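Local coordinates for protein trans-4-hydroxy-L-proline dehydratase (Clostridioides difficile 70-100-2010, PDB 6VXC) that catalyses the glycyl-radical dehydration of trans-4-hydroxy-L-proline to (S)-1-pyrroline-5-carboxylate, a step in the anaerobic degradation of hydroxyproline, at residues 186-191 with 271-276; 326-331 with 380-385; 67-72 with 540-545; 26-31 with 86-91; 194-199 with 227-232. All blocks are in the same frame, centred on the assembly; numbering follows the deposited sequence.

Contact 1. Residues 186-191 with 271-276; sequences TIYKKG and HKPETY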
# COMPACT_ATOMS: atom_id res chain seq x y z
N THR A 186 -1.30 -14.90 -15.33
CA THR A 186 -0.81 -14.98 -16.70
C THR A 186 0.63 -15.48 -16.77
O THR A 186 0.95 -16.34 -17.59
CB THR A 186 -0.95 -13.61 -17.37
OG1 THR A 186 -2.33 -13.27 -17.43
CG2 THR A 186 -0.37 -13.67 -18.78
N ILE A 187 1.51 -14.98 -15.90
CA ILE A 187 2.92 -15.35 -15.96
C ILE A 187 3.20 -16.81 -15.60
O ILE A 187 4.32 -17.26 -15.79
CB ILE A 187 3.77 -14.44 -15.05
CG1 ILE A 187 3.35 -14.59 -13.58
CG2 ILE A 187 3.63 -13.02 -15.49
CD1 ILE A 187 4.35 -13.98 -12.56
N TYR A 188 2.23 -17.54 -15.06
CA TYR A 188 2.43 -18.97 -14.82
C TYR A 188 1.94 -19.83 -15.98
O TYR A 188 2.29 -21.01 -16.04
CB TYR A 188 1.74 -19.40 -13.51
CG TYR A 188 2.04 -18.44 -12.39
CD1 TYR A 188 3.32 -18.35 -11.85
CD2 TYR A 188 1.05 -17.59 -11.91
CE1 TYR A 188 3.60 -17.45 -10.87
CE2 TYR A 188 1.33 -16.68 -10.92
CZ TYR A 188 2.61 -16.61 -10.40
OH TYR A 188 2.91 -15.72 -9.42
N LYS A 189 1.18 -19.25 -16.91
CA LYS A 189 0.68 -19.96 -18.07
C LYS A 189 1.36 -19.56 -19.37
O LYS A 189 1.26 -20.30 -20.35
CB LYS A 189 -0.85 -19.75 -18.20
CG LYS A 189 -1.63 -20.21 -16.99
CD LYS A 189 -3.13 -19.92 -17.07
CE LYS A 189 -3.44 -18.45 -17.18
NZ LYS A 189 -4.91 -18.18 -17.00
N LYS A 190 2.05 -18.42 -19.39
CA LYS A 190 2.70 -17.91 -20.59
C LYS A 190 4.04 -17.30 -20.20
O LYS A 190 4.18 -16.73 -19.12
CB LYS A 190 1.86 -16.85 -21.32
CG LYS A 190 0.60 -17.40 -21.95
CD LYS A 190 -0.23 -16.31 -22.63
CE LYS A 190 -1.30 -16.94 -23.52
NZ LYS A 190 -2.29 -15.95 -23.99
N GLY A 191 5.02 -17.43 -21.10
CA GLY A 191 6.23 -16.64 -21.03
C GLY A 191 6.07 -15.38 -21.86
O GLY A 191 5.05 -15.16 -22.49
N HIS A 271 10.06 -18.15 -21.39
CA HIS A 271 9.07 -19.21 -21.52
C HIS A 271 8.28 -19.35 -20.22
O HIS A 271 8.71 -18.92 -19.16
CB HIS A 271 9.73 -20.55 -21.84
CG HIS A 271 10.64 -20.50 -23.03
ND1 HIS A 271 12.00 -20.29 -22.91
CD2 HIS A 271 10.39 -20.60 -24.35
CE1 HIS A 271 12.54 -20.30 -24.12
NE2 HIS A 271 11.59 -20.48 -25.01
N LYS A 272 7.12 -19.99 -20.32
CA LYS A 272 6.30 -20.20 -19.14
C LYS A 272 7.06 -21.09 -18.16
O LYS A 272 7.86 -21.95 -18.55
CB LYS A 272 4.96 -20.84 -19.49
CG LYS A 272 4.97 -22.33 -19.80
CD LYS A 272 3.54 -22.89 -19.88
CE LYS A 272 3.49 -24.32 -20.43
NZ LYS A 272 3.63 -24.39 -21.91
N PRO A 273 6.87 -20.87 -16.86
CA PRO A 273 7.56 -21.72 -15.87
C PRO A 273 7.05 -23.15 -15.94
O PRO A 273 5.87 -23.40 -16.17
CB PRO A 273 7.20 -21.05 -14.53
CG PRO A 273 5.91 -20.37 -14.80
CD PRO A 273 5.99 -19.87 -16.23
N GLU A 274 7.97 -24.10 -15.76
CA GLU A 274 7.63 -25.51 -15.75
C GLU A 274 7.70 -26.14 -14.36
O GLU A 274 7.10 -27.19 -14.15
CB GLU A 274 8.58 -26.29 -16.68
CG GLU A 274 8.56 -25.82 -18.12
CD GLU A 274 7.27 -26.15 -18.85
OE1 GLU A 274 6.50 -26.99 -18.34
OE2 GLU A 274 7.01 -25.55 -19.92
N THR A 275 8.42 -25.52 -13.43
CA THR A 275 8.60 -26.06 -12.09
C THR A 275 8.28 -24.98 -11.05
O THR A 275 8.22 -23.79 -11.36
CB THR A 275 10.04 -26.54 -11.88
OG1 THR A 275 10.91 -25.41 -11.84
CG2 THR A 275 10.49 -27.48 -13.05
N TYR A 276 8.06 -25.43 -9.81
CA TYR A 276 7.82 -24.53 -8.68
C TYR A 276 8.94 -23.52 -8.53
O TYR A 276 8.69 -22.32 -8.31
CB TYR A 276 7.66 -25.39 -7.42
CG TYR A 276 7.50 -24.73 -6.07
CD1 TYR A 276 8.60 -24.27 -5.37
CD2 TYR A 276 6.25 -24.67 -5.44
CE1 TYR A 276 8.47 -23.73 -4.12
CE2 TYR A 276 6.11 -24.14 -4.19
CZ TYR A 276 7.23 -23.67 -3.52
OH TYR A 276 7.13 -23.14 -2.27

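Contact 2. Residues 326-331 with 380-385; sequences RAQELL and SYIILD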
# COMPACT_ATOMS: atom_id res chain seq x y z
N ARG A 326 12.48 -28.09 0.47
CA ARG A 326 13.01 -27.26 -0.61
C ARG A 326 12.00 -26.21 -1.02
O ARG A 326 12.37 -25.07 -1.33
CB ARG A 326 13.42 -28.13 -1.80
CG ARG A 326 13.95 -27.35 -3.03
CD ARG A 326 15.28 -26.64 -2.75
NE ARG A 326 16.11 -26.48 -3.95
CZ ARG A 326 17.42 -26.27 -3.94
NH1 ARG A 326 18.08 -26.28 -2.78
NH2 ARG A 326 18.08 -26.13 -5.07
N ALA A 327 10.71 -26.56 -1.03
CA ALA A 327 9.65 -25.58 -1.28
C ALA A 327 9.67 -24.47 -0.24
O ALA A 327 9.47 -23.29 -0.58
CB ALA A 327 8.29 -26.24 -1.32
N GLN A 328 9.88 -24.81 1.03
CA GLN A 328 9.99 -23.79 2.06
C GLN A 328 11.27 -22.98 1.89
O GLN A 328 11.25 -21.75 2.04
CB GLN A 328 9.96 -24.41 3.45
CG GLN A 328 10.12 -23.38 4.55
CD GLN A 328 9.81 -23.93 5.94
OE1 GLN A 328 9.33 -25.07 6.09
NE2 GLN A 328 10.07 -23.13 6.96
N GLU A 329 12.38 -23.65 1.55
CA GLU A 329 13.65 -22.97 1.37
C GLU A 329 13.54 -21.93 0.25
O GLU A 329 14.06 -20.81 0.38
CB GLU A 329 14.76 -23.98 1.07
CG GLU A 329 16.14 -23.35 0.84
CD GLU A 329 17.25 -24.37 0.54
OE1 GLU A 329 18.41 -24.12 0.90
OE2 GLU A 329 16.96 -25.39 -0.09
N LEU A 330 12.87 -22.28 -0.84
CA LEU A 330 12.73 -21.34 -1.95
C LEU A 330 11.89 -20.13 -1.54
O LEU A 330 12.19 -19.00 -1.93
CB LEU A 330 12.12 -22.04 -3.17
CG LEU A 330 13.10 -22.97 -3.88
CD1 LEU A 330 12.39 -23.93 -4.82
CD2 LEU A 330 14.14 -22.15 -4.63
N LEU A 331 10.85 -20.35 -0.74
CA LEU A 331 10.03 -19.23 -0.27
C LEU A 331 10.77 -18.37 0.74
O LEU A 331 10.57 -17.15 0.77
CB LEU A 331 8.72 -19.74 0.33
CG LEU A 331 7.72 -20.18 -0.74
CD1 LEU A 331 6.50 -20.80 -0.12
CD2 LEU A 331 7.34 -18.99 -1.63
N SER A 380 -0.10 -23.09 1.54
CA SER A 380 -0.58 -22.12 2.53
C SER A 380 0.12 -22.30 3.86
O SER A 380 0.52 -21.33 4.51
CB SER A 380 -2.10 -22.24 2.73
OG SER A 380 -2.80 -22.34 1.51
N TYR A 381 0.24 -23.55 4.30
CA TYR A 381 0.89 -23.81 5.57
C TYR A 381 2.39 -23.58 5.49
O TYR A 381 3.00 -23.12 6.47
CB TYR A 381 0.57 -25.23 6.05
CG TYR A 381 -0.81 -25.34 6.63
CD1 TYR A 381 -1.10 -24.77 7.86
CD2 TYR A 381 -1.83 -26.00 5.94
CE1 TYR A 381 -2.37 -24.85 8.42
CE2 TYR A 381 -3.10 -26.09 6.48
CZ TYR A 381 -3.36 -25.51 7.72
OH TYR A 381 -4.62 -25.61 8.27
N ILE A 382 3.01 -23.86 4.33
CA ILE A 382 4.41 -23.53 4.16
C ILE A 382 4.63 -22.02 4.29
O ILE A 382 5.57 -21.58 4.96
CB ILE A 382 4.93 -24.08 2.81
CG1 ILE A 382 4.81 -25.61 2.74
CG2 ILE A 382 6.38 -23.72 2.62
CD1 ILE A 382 5.14 -26.19 1.34
N ILE A 383 3.77 -21.21 3.67
CA ILE A 383 3.92 -19.75 3.77
C ILE A 383 3.82 -19.29 5.23
O ILE A 383 4.62 -18.46 5.68
CB ILE A 383 2.88 -19.05 2.88
CG1 ILE A 383 3.21 -19.30 1.40
CG2 ILE A 383 2.79 -17.54 3.22
CD1 ILE A 383 2.11 -18.93 0.42
N LEU A 384 2.86 -19.83 5.98
CA LEU A 384 2.78 -19.48 7.40
C LEU A 384 4.06 -19.86 8.14
O LEU A 384 4.56 -19.08 8.96
CB LEU A 384 1.55 -20.14 8.04
CG LEU A 384 0.17 -19.64 7.64
CD1 LEU A 384 -0.89 -20.20 8.58
CD2 LEU A 384 0.11 -18.11 7.61
N ASP A 385 4.63 -21.03 7.83
CA ASP A 385 5.89 -21.41 8.46
C ASP A 385 7.02 -20.45 8.09
O ASP A 385 7.84 -20.10 8.95
CB ASP A 385 6.29 -22.84 8.07
CG ASP A 385 5.44 -23.90 8.76
OD1 ASP A 385 4.81 -23.60 9.80
OD2 ASP A 385 5.42 -25.04 8.26

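Contact 3. Residues 67-72 with 540-545; sequences LRALSF and PCPLMS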
# COMPACT_ATOMS: atom_id res chain seq x y z
N LEU A 67 8.79 5.07 -26.46
CA LEU A 67 9.92 5.65 -25.76
C LEU A 67 10.14 4.99 -24.39
O LEU A 67 11.27 4.67 -24.02
CB LEU A 67 9.73 7.16 -25.60
CG LEU A 67 10.74 7.92 -24.73
CD1 LEU A 67 12.13 7.75 -25.25
CD2 LEU A 67 10.38 9.38 -24.75
N ARG A 68 9.07 4.80 -23.63
CA ARG A 68 9.21 4.13 -22.34
C ARG A 68 9.72 2.70 -22.51
O ARG A 68 10.62 2.26 -21.79
CB ARG A 68 7.86 4.12 -21.61
CG ARG A 68 7.29 5.50 -21.31
CD ARG A 68 8.17 6.28 -20.36
NE ARG A 68 8.42 5.54 -19.13
CZ ARG A 68 9.34 5.87 -18.23
NH1 ARG A 68 9.50 5.12 -17.15
NH2 ARG A 68 10.11 6.94 -18.41
N ALA A 69 9.16 1.96 -23.47
CA ALA A 69 9.58 0.58 -23.68
C ALA A 69 11.04 0.50 -24.13
O ALA A 69 11.82 -0.32 -23.62
CB ALA A 69 8.67 -0.09 -24.70
N LEU A 70 11.44 1.36 -25.08
CA LEU A 70 12.83 1.39 -25.52
C LEU A 70 13.76 1.81 -24.38
O LEU A 70 14.88 1.32 -24.28
CB LEU A 70 12.99 2.34 -26.71
CG LEU A 70 12.41 1.88 -28.05
CD1 LEU A 70 12.45 3.00 -29.11
CD2 LEU A 70 13.13 0.63 -28.53
N SER A 71 13.31 2.72 -23.52
CA SER A 71 14.14 3.12 -22.39
C SER A 71 14.29 1.98 -21.39
O SER A 71 15.39 1.74 -20.87
CB SER A 71 13.56 4.35 -21.71
OG SER A 71 13.53 5.45 -22.60
N PHE A 72 13.20 1.27 -21.10
CA PHE A 72 13.29 0.10 -20.23
C PHE A 72 14.23 -0.95 -20.81
O PHE A 72 15.07 -1.50 -20.10
CB PHE A 72 11.90 -0.49 -20.00
CG PHE A 72 11.90 -1.73 -19.13
CD1 PHE A 72 12.18 -1.63 -17.77
CD2 PHE A 72 11.58 -2.97 -19.66
CE1 PHE A 72 12.17 -2.75 -16.95
CE2 PHE A 72 11.56 -4.10 -18.84
CZ PHE A 72 11.86 -3.99 -17.49
N PRO A 540 3.08 5.85 -19.41
CA PRO A 540 2.58 4.56 -19.88
C PRO A 540 3.51 3.47 -19.40
O PRO A 540 4.70 3.69 -19.18
CB PRO A 540 2.60 4.70 -21.41
CG PRO A 540 3.64 5.72 -21.67
CD PRO A 540 3.56 6.69 -20.52
N CYS A 541 2.95 2.30 -19.15
CA CYS A 541 3.72 1.19 -18.60
C CYS A 541 3.52 -0.04 -19.47
O CYS A 541 2.75 -0.94 -19.12
CB CYS A 541 3.34 0.94 -17.13
SG CYS A 541 1.55 0.92 -16.82
N PRO A 542 4.20 -0.12 -20.62
CA PRO A 542 4.01 -1.28 -21.51
C PRO A 542 4.33 -2.60 -20.85
O PRO A 542 3.65 -3.60 -21.15
CB PRO A 542 4.96 -1.01 -22.68
CG PRO A 542 5.47 0.37 -22.51
CD PRO A 542 5.24 0.81 -21.09
N LEU A 543 5.32 -2.68 -19.96
CA LEU A 543 5.58 -3.97 -19.34
C LEU A 543 4.39 -4.41 -18.49
O LEU A 543 3.84 -5.49 -18.69
CB LEU A 543 6.87 -3.95 -18.51
CG LEU A 543 7.18 -5.25 -17.75
CD1 LEU A 543 7.32 -6.42 -18.74
CD2 LEU A 543 8.45 -5.15 -16.88
N MET A 544 3.93 -3.55 -17.58
CA MET A 544 2.77 -3.94 -16.77
C MET A 544 1.58 -4.33 -17.65
O MET A 544 0.85 -5.28 -17.34
CB MET A 544 2.38 -2.82 -15.80
CG MET A 544 1.18 -3.18 -14.90
SD MET A 544 1.61 -4.40 -13.63
CE MET A 544 2.65 -3.38 -12.59
N SER A 545 1.38 -3.61 -18.77
CA SER A 545 0.24 -3.90 -19.62
C SER A 545 0.27 -5.33 -20.16
O SER A 545 -0.79 -5.91 -20.40
CB SER A 545 0.18 -2.89 -20.77
OG SER A 545 0.05 -1.57 -20.27
O HOH W 1 7.32 3.25 -18.15

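Contact 4. Residues 26-31 with 86-91; sequences FERTKK and GELIVG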
# COMPACT_ATOMS: atom_id res chain seq x y z
N PHE A 26 17.18 -23.03 7.14
CA PHE A 26 18.35 -23.70 6.63
C PHE A 26 19.56 -22.78 6.70
O PHE A 26 19.43 -21.56 6.78
CB PHE A 26 18.11 -24.20 5.20
CG PHE A 26 16.84 -24.96 5.07
CD1 PHE A 26 16.81 -26.31 5.40
CD2 PHE A 26 15.67 -24.33 4.69
CE1 PHE A 26 15.63 -27.03 5.32
CE2 PHE A 26 14.49 -25.04 4.60
CZ PHE A 26 14.47 -26.40 4.92
N GLU A 27 20.74 -23.40 6.67
CA GLU A 27 21.96 -22.61 6.70
C GLU A 27 21.97 -21.58 5.58
O GLU A 27 22.37 -20.43 5.79
CB GLU A 27 23.18 -23.53 6.58
CG GLU A 27 23.39 -24.46 7.75
CD GLU A 27 23.61 -23.71 9.05
OE1 GLU A 27 24.55 -22.90 9.12
OE2 GLU A 27 22.82 -23.91 9.99
N ARG A 28 21.52 -21.97 4.39
CA ARG A 28 21.47 -21.01 3.28
C ARG A 28 20.64 -19.78 3.63
O ARG A 28 21.12 -18.65 3.50
CB ARG A 28 20.90 -21.69 2.03
CG ARG A 28 20.80 -20.76 0.81
CD ARG A 28 19.86 -21.33 -0.24
NE ARG A 28 20.26 -22.66 -0.70
CZ ARG A 28 21.25 -22.92 -1.55
NH1 ARG A 28 21.52 -24.18 -1.88
NH2 ARG A 28 21.97 -21.94 -2.07
N THR A 29 19.41 -19.98 4.10
CA THR A 29 18.50 -18.86 4.29
C THR A 29 18.85 -18.06 5.54
O THR A 29 18.59 -16.85 5.58
CB THR A 29 17.05 -19.35 4.32
OG1 THR A 29 16.87 -20.29 5.38
CG2 THR A 29 16.68 -20.01 2.99
N LYS A 30 19.49 -18.68 6.53
CA LYS A 30 20.05 -17.92 7.65
C LYS A 30 21.07 -16.89 7.17
O LYS A 30 21.09 -15.75 7.64
CB LYS A 30 20.70 -18.86 8.66
CG LYS A 30 19.79 -19.85 9.35
CD LYS A 30 20.64 -20.83 10.17
CE LYS A 30 19.82 -21.93 10.82
NZ LYS A 30 18.87 -21.47 11.83
N LYS A 31 21.95 -17.31 6.25
CA LYS A 31 22.97 -16.43 5.69
C LYS A 31 22.36 -15.33 4.83
O LYS A 31 22.76 -14.16 4.92
CB LYS A 31 23.95 -17.27 4.86
CG LYS A 31 24.97 -16.47 4.04
CD LYS A 31 26.03 -17.37 3.36
CE LYS A 31 25.42 -18.33 2.34
NZ LYS A 31 26.46 -19.16 1.64
N GLY A 86 24.87 -17.51 -2.04
CA GLY A 86 23.89 -18.45 -1.55
C GLY A 86 22.52 -18.35 -2.18
O GLY A 86 21.66 -19.19 -1.88
N GLU A 87 22.29 -17.39 -3.07
CA GLU A 87 20.97 -17.22 -3.64
C GLU A 87 20.55 -18.43 -4.47
O GLU A 87 21.37 -19.08 -5.11
CB GLU A 87 20.89 -15.96 -4.48
CG GLU A 87 20.78 -14.71 -3.63
CD GLU A 87 20.56 -13.46 -4.44
OE1 GLU A 87 20.99 -13.40 -5.62
OE2 GLU A 87 19.93 -12.52 -3.89
N LEU A 88 19.26 -18.72 -4.42
CA LEU A 88 18.58 -19.57 -5.38
C LEU A 88 17.67 -18.79 -6.31
O LEU A 88 17.47 -19.21 -7.45
CB LEU A 88 17.77 -20.65 -4.65
CG LEU A 88 18.51 -21.73 -3.84
CD1 LEU A 88 17.55 -22.63 -3.08
CD2 LEU A 88 19.38 -22.58 -4.76
N ILE A 89 17.11 -17.67 -5.84
CA ILE A 89 16.33 -16.74 -6.65
C ILE A 89 17.15 -15.47 -6.81
O ILE A 89 17.62 -14.92 -5.81
CB ILE A 89 14.98 -16.41 -5.97
CG1 ILE A 89 14.18 -17.69 -5.73
CG2 ILE A 89 14.16 -15.39 -6.81
CD1 ILE A 89 13.84 -18.45 -6.99
N VAL A 90 17.27 -14.97 -8.05
CA VAL A 90 18.17 -13.85 -8.34
C VAL A 90 17.38 -12.67 -8.89
O VAL A 90 16.30 -12.82 -9.49
CB VAL A 90 19.29 -14.24 -9.33
CG1 VAL A 90 20.15 -15.38 -8.76
CG2 VAL A 90 18.70 -14.60 -10.68
N GLY A 91 17.95 -11.48 -8.70
CA GLY A 91 17.37 -10.23 -9.15
C GLY A 91 17.31 -9.19 -8.04
O GLY A 91 16.78 -9.45 -6.95

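Contact 5. Residues 194-199 with 227-232; sequences DLKKDI and ACDAMV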
# COMPACT_ATOMS: atom_id res chain seq x y z
N ASP A 194 5.58 -15.94 -25.52
CA ASP A 194 4.17 -16.21 -25.82
C ASP A 194 3.37 -14.91 -25.92
O ASP A 194 2.54 -14.74 -26.81
CB ASP A 194 3.54 -17.09 -24.75
CG ASP A 194 4.13 -18.48 -24.69
OD1 ASP A 194 4.44 -19.06 -25.76
OD2 ASP A 194 4.27 -19.00 -23.56
N LEU A 195 3.55 -14.02 -24.94
CA LEU A 195 2.80 -12.77 -24.95
C LEU A 195 3.17 -11.96 -26.18
O LEU A 195 2.30 -11.37 -26.82
CB LEU A 195 3.09 -11.99 -23.66
CG LEU A 195 2.59 -12.63 -22.36
CD1 LEU A 195 3.17 -11.97 -21.10
CD2 LEU A 195 1.08 -12.58 -22.30
N LYS A 196 4.44 -11.98 -26.56
CA LYS A 196 4.83 -11.26 -27.77
C LYS A 196 4.11 -11.79 -29.00
O LYS A 196 3.64 -11.02 -29.84
CB LYS A 196 6.34 -11.31 -27.96
CG LYS A 196 6.79 -10.41 -29.10
CD LYS A 196 8.29 -10.42 -29.29
CE LYS A 196 8.66 -9.60 -30.53
NZ LYS A 196 10.12 -9.60 -30.75
N LYS A 197 3.97 -13.12 -29.11
CA LYS A 197 3.20 -13.67 -30.22
C LYS A 197 1.75 -13.21 -30.17
O LYS A 197 1.14 -12.94 -31.21
CB LYS A 197 3.27 -15.20 -30.21
CG LYS A 197 4.63 -15.74 -30.60
CD LYS A 197 4.63 -17.26 -30.66
CE LYS A 197 5.87 -17.76 -31.38
NZ LYS A 197 6.07 -19.22 -31.18
N ASP A 198 1.18 -13.16 -28.97
CA ASP A 198 -0.17 -12.61 -28.82
C ASP A 198 -0.22 -11.17 -29.31
O ASP A 198 -1.19 -10.76 -29.96
CB ASP A 198 -0.63 -12.69 -27.37
CG ASP A 198 -0.83 -14.12 -26.87
OD1 ASP A 198 -0.93 -15.06 -27.68
OD2 ASP A 198 -0.89 -14.30 -25.64
N ILE A 199 0.79 -10.37 -28.97
CA ILE A 199 0.80 -8.96 -29.36
C ILE A 199 0.95 -8.82 -30.87
O ILE A 199 0.24 -8.03 -31.51
CB ILE A 199 1.91 -8.22 -28.59
CG1 ILE A 199 1.54 -8.12 -27.09
CG2 ILE A 199 2.20 -6.85 -29.24
CD1 ILE A 199 2.73 -7.91 -26.17
N ALA A 227 8.68 -4.34 -24.66
CA ALA A 227 8.80 -4.75 -23.26
C ALA A 227 9.02 -6.25 -23.13
O ALA A 227 9.79 -6.70 -22.27
CB ALA A 227 7.56 -4.30 -22.48
N CYS A 228 8.34 -7.05 -23.97
CA CYS A 228 8.56 -8.50 -23.96
C CYS A 228 10.00 -8.84 -24.29
O CYS A 228 10.62 -9.68 -23.63
CB CYS A 228 7.62 -9.20 -24.96
SG CYS A 228 5.86 -9.19 -24.56
N ASP A 229 10.55 -8.22 -25.34
CA ASP A 229 11.95 -8.44 -25.69
C ASP A 229 12.87 -8.11 -24.52
O ASP A 229 13.89 -8.77 -24.32
CB ASP A 229 12.36 -7.59 -26.90
CG ASP A 229 11.69 -8.03 -28.19
OD1 ASP A 229 11.35 -9.22 -28.31
OD2 ASP A 229 11.54 -7.17 -29.08
N ALA A 230 12.55 -7.05 -23.78
CA ALA A 230 13.38 -6.70 -22.64
C ALA A 230 13.38 -7.82 -21.59
O ALA A 230 14.42 -8.14 -21.02
CB ALA A 230 12.92 -5.37 -22.04
N MET A 231 12.21 -8.41 -21.32
CA MET A 231 12.19 -9.48 -20.33
C MET A 231 12.99 -10.69 -20.81
O MET A 231 13.71 -11.32 -20.03
CB MET A 231 10.74 -9.88 -20.01
CG MET A 231 9.94 -8.78 -19.31
SD MET A 231 10.68 -8.23 -17.76
CE MET A 231 10.46 -9.66 -16.73
N VAL A 232 12.93 -10.99 -22.11
CA VAL A 232 13.74 -12.08 -22.65
C VAL A 232 15.22 -11.82 -22.42
O VAL A 232 15.97 -12.71 -22.01
CB VAL A 232 13.41 -12.29 -24.14
CG1 VAL A 232 14.39 -13.28 -24.78
CG2 VAL A 232 11.99 -12.80 -24.29

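Contact 1. Residues 186-191 with 271-276
P273 presses its ring against the backbone of I187 and Y188, where a weakly bonded helical turn at 186-189 meets the extended loop that leads into helix 276-293 of the PFL-like region. The van der Waals contacts centre on this proline, whose compact ring suits a tight approach to main chain. Its CD closely approaches a carbonyl oxygen, 3.1 Å from I187 O, and its CG sits 3.8 Å from Y188 CA. The same CG comes to the edge of the Y188 ring, near its plane, while I187 CG1 covers one face and H308 stacks with the tyrosine. K272 CG lies between the backbone N and the carbonyl carbon (chi1 77°), which brings CD within 3.5 Å of K189 O. The turn itself rests on T186 O, which accepts from K189 N and K190 N. The ammonium groups form salt bridges beyond the contact, K189 with D185 and K190 with D198. At G191 the two backbones nearly meet, which suits a residue without a side chain: its CA is 3.5 Å from H271 C. G191 N and K272 N, both donors, are 3.4 Å apart, and the glycine amide bonds instead to D194 OD2.

Contact 2. Residues 326-331 with 380-385
The carbonyl oxygen of A327, whose methyl packs against I382, takes two donors: L331 N at 3.3 Å in its own helix, and the hydroxyl of Y276. Across the interface the contact is apolar. I382 projects its two branches to different partners: CD1 lies 4.1 Å from A327 CB, and CG2, anti to the backbone N, lies 3.7 Å from Q328 CB. Beta-branching thus lets one isoleucine fill two neighbouring sites. L331 CD1 touches both I382 CG2 and I383 CG1, the latter at 3.9 Å, the leucine crossing I382 at about a right angle. Beside this apolar patch the extended Q328 brings NE2 to 4.0 Å from D385 CB. Its amide bonds to E332, while the D385 carboxylate has salt bridges to R324 and R412. The segment axes approach to 9.6 Å and cross at -52°. Helix 324-339 and helix 378-390 are further joined by helix 305-318, whose Y313 touches A327 and I382, while helix 276-293 lies against L330 and L331, and helix 407-418 packs on S380 and L384.

Contact 3. Residues 67-72 with 540-545
P540 lays its ring against the stem of R68, where the loop entering helix 542-546 packs on helix 64-78 of the PFL-like region. P540 CG touches R68 CG at 3.7 Å, the two side chains crossing at about a right angle. The arginine is bent at chi2 (-64°) and chi3, which curls its head back so that NE is held by a water, 2.7 Å away at the edge of the guanidinium and in its plane. That water also donates to P540 O at 2.8 Å, bridging a buried carbonyl to a buried charge. The rest of the guanidinium is paired with E105 and Y55. C541 follows at the N-cap position, where its carbonyl oxygen serves the turn that begins here. P542 then opens the first helical turn, a place that tolerates proline, since its missing N-H is not needed for a bond within the helix. Its CG rests 3.9 Å from A69 CB, and the small alanine lets the ring come close. L543 has CG anti to the backbone N (chi1 177°), which carries CD2 to 3.7 Å from F72 CZ. The leucine and the phenylalanine cross obliquely. E293 takes the amides of both L543 and M544 in the first turn. S545 N closes that turn on C541 O at 3.0 Å.

Contact 4. Residues 26-31 with 86-91
The first turn of helix 27-38 meets the loop 86-91 through R28, which grips G86 and lies against L88. F26 holds the N-cap position, and its amide bonds to T29 OG1 at 3.3 Å. The long arginine bends at chi3 (-57°), so that the guanidinium offers its edge to G86 and a face to L88. R28 NH2 donates to G86 O over 2.8 Å with an N-H...O angle of 162°. The acceptor lies in the guanidinium plane, although the donor stands 41° above the carbonyl plane. L88 CD2 lies 3.7 Å above the guanidinium plane and over its centre, while its CD1 is 3.6 Å from R28 NE. G86 has positive phi, natural to glycine, and with no side chain it lets K31 NZ pass 4.2 Å from its CA on the way to D85. The R28 charge is shared: NE bridges to E329, and NH2 to D257. L88 touches the same two helices, so helices 324-339 and 252-267 border both the arginine and the loop.

Contact 5. Residues 194-199 with 227-232
K196 leaves its helix with CG anti to the backbone N (chi1 -172°) and stays fully extended, which carries its ammonium group over to D229 on the facing helix. C228 instead has SG beside its own backbone N (chi1 -69°), placing the sulfur against helix 192-205. The two segments run antiparallel at 164°, their axes 9.6 Å apart, as the consecutive helices 192-205 and 214-248 form a helical hairpin. Cysteine suits the place where the backbones come nearest because it is small: C228 CB lies 3.9 Å from K196 CB. Its SG settles among L195, K196 and I199, with I199 CD1 at 3.7 Å and L195 CB at 4.0 Å, so the sulfur behaves as an apolar filler. At the more exposed edge K196 NZ meets D229 OD1 at 2.8 Å, a salt bridge that uses the syn lone pair, on the side of the other oxygen. The approach is not symmetric, since D229 OD2 is 3.3 Å from the same NZ. K196 CD comes to 3.4 Å from D229 OD1. With sulfur packing inside and an ion pair at the partly exposed edge, the hairpin is held by two kinds of force, and the neighbouring ammonium probably favours the charged form of D229.

The contacts form a chain, 3-5-1-2-4, within the PFL-like region. Contacts 3 and 5 have centres 12 Å apart and share packing, F72 on A230 and L543 on M231. Contacts 5 and 1 have centres 13 Å apart and are joined by the K190-D198 salt bridge. Contact 1 in turn reaches contact 2, about 20 Å away centre to centre, through Y276, which also packs on L330 and L331. Contacts 2 and 4, with centres 14 Å apart, are tied by R28 and E329. Contacts 3 and 4 alternate along the chain yet do not touch. All five lie away from C454 and E456, probably the cysteine radical and the proton acceptor, and from G785, which carries the radical in the activated enzyme.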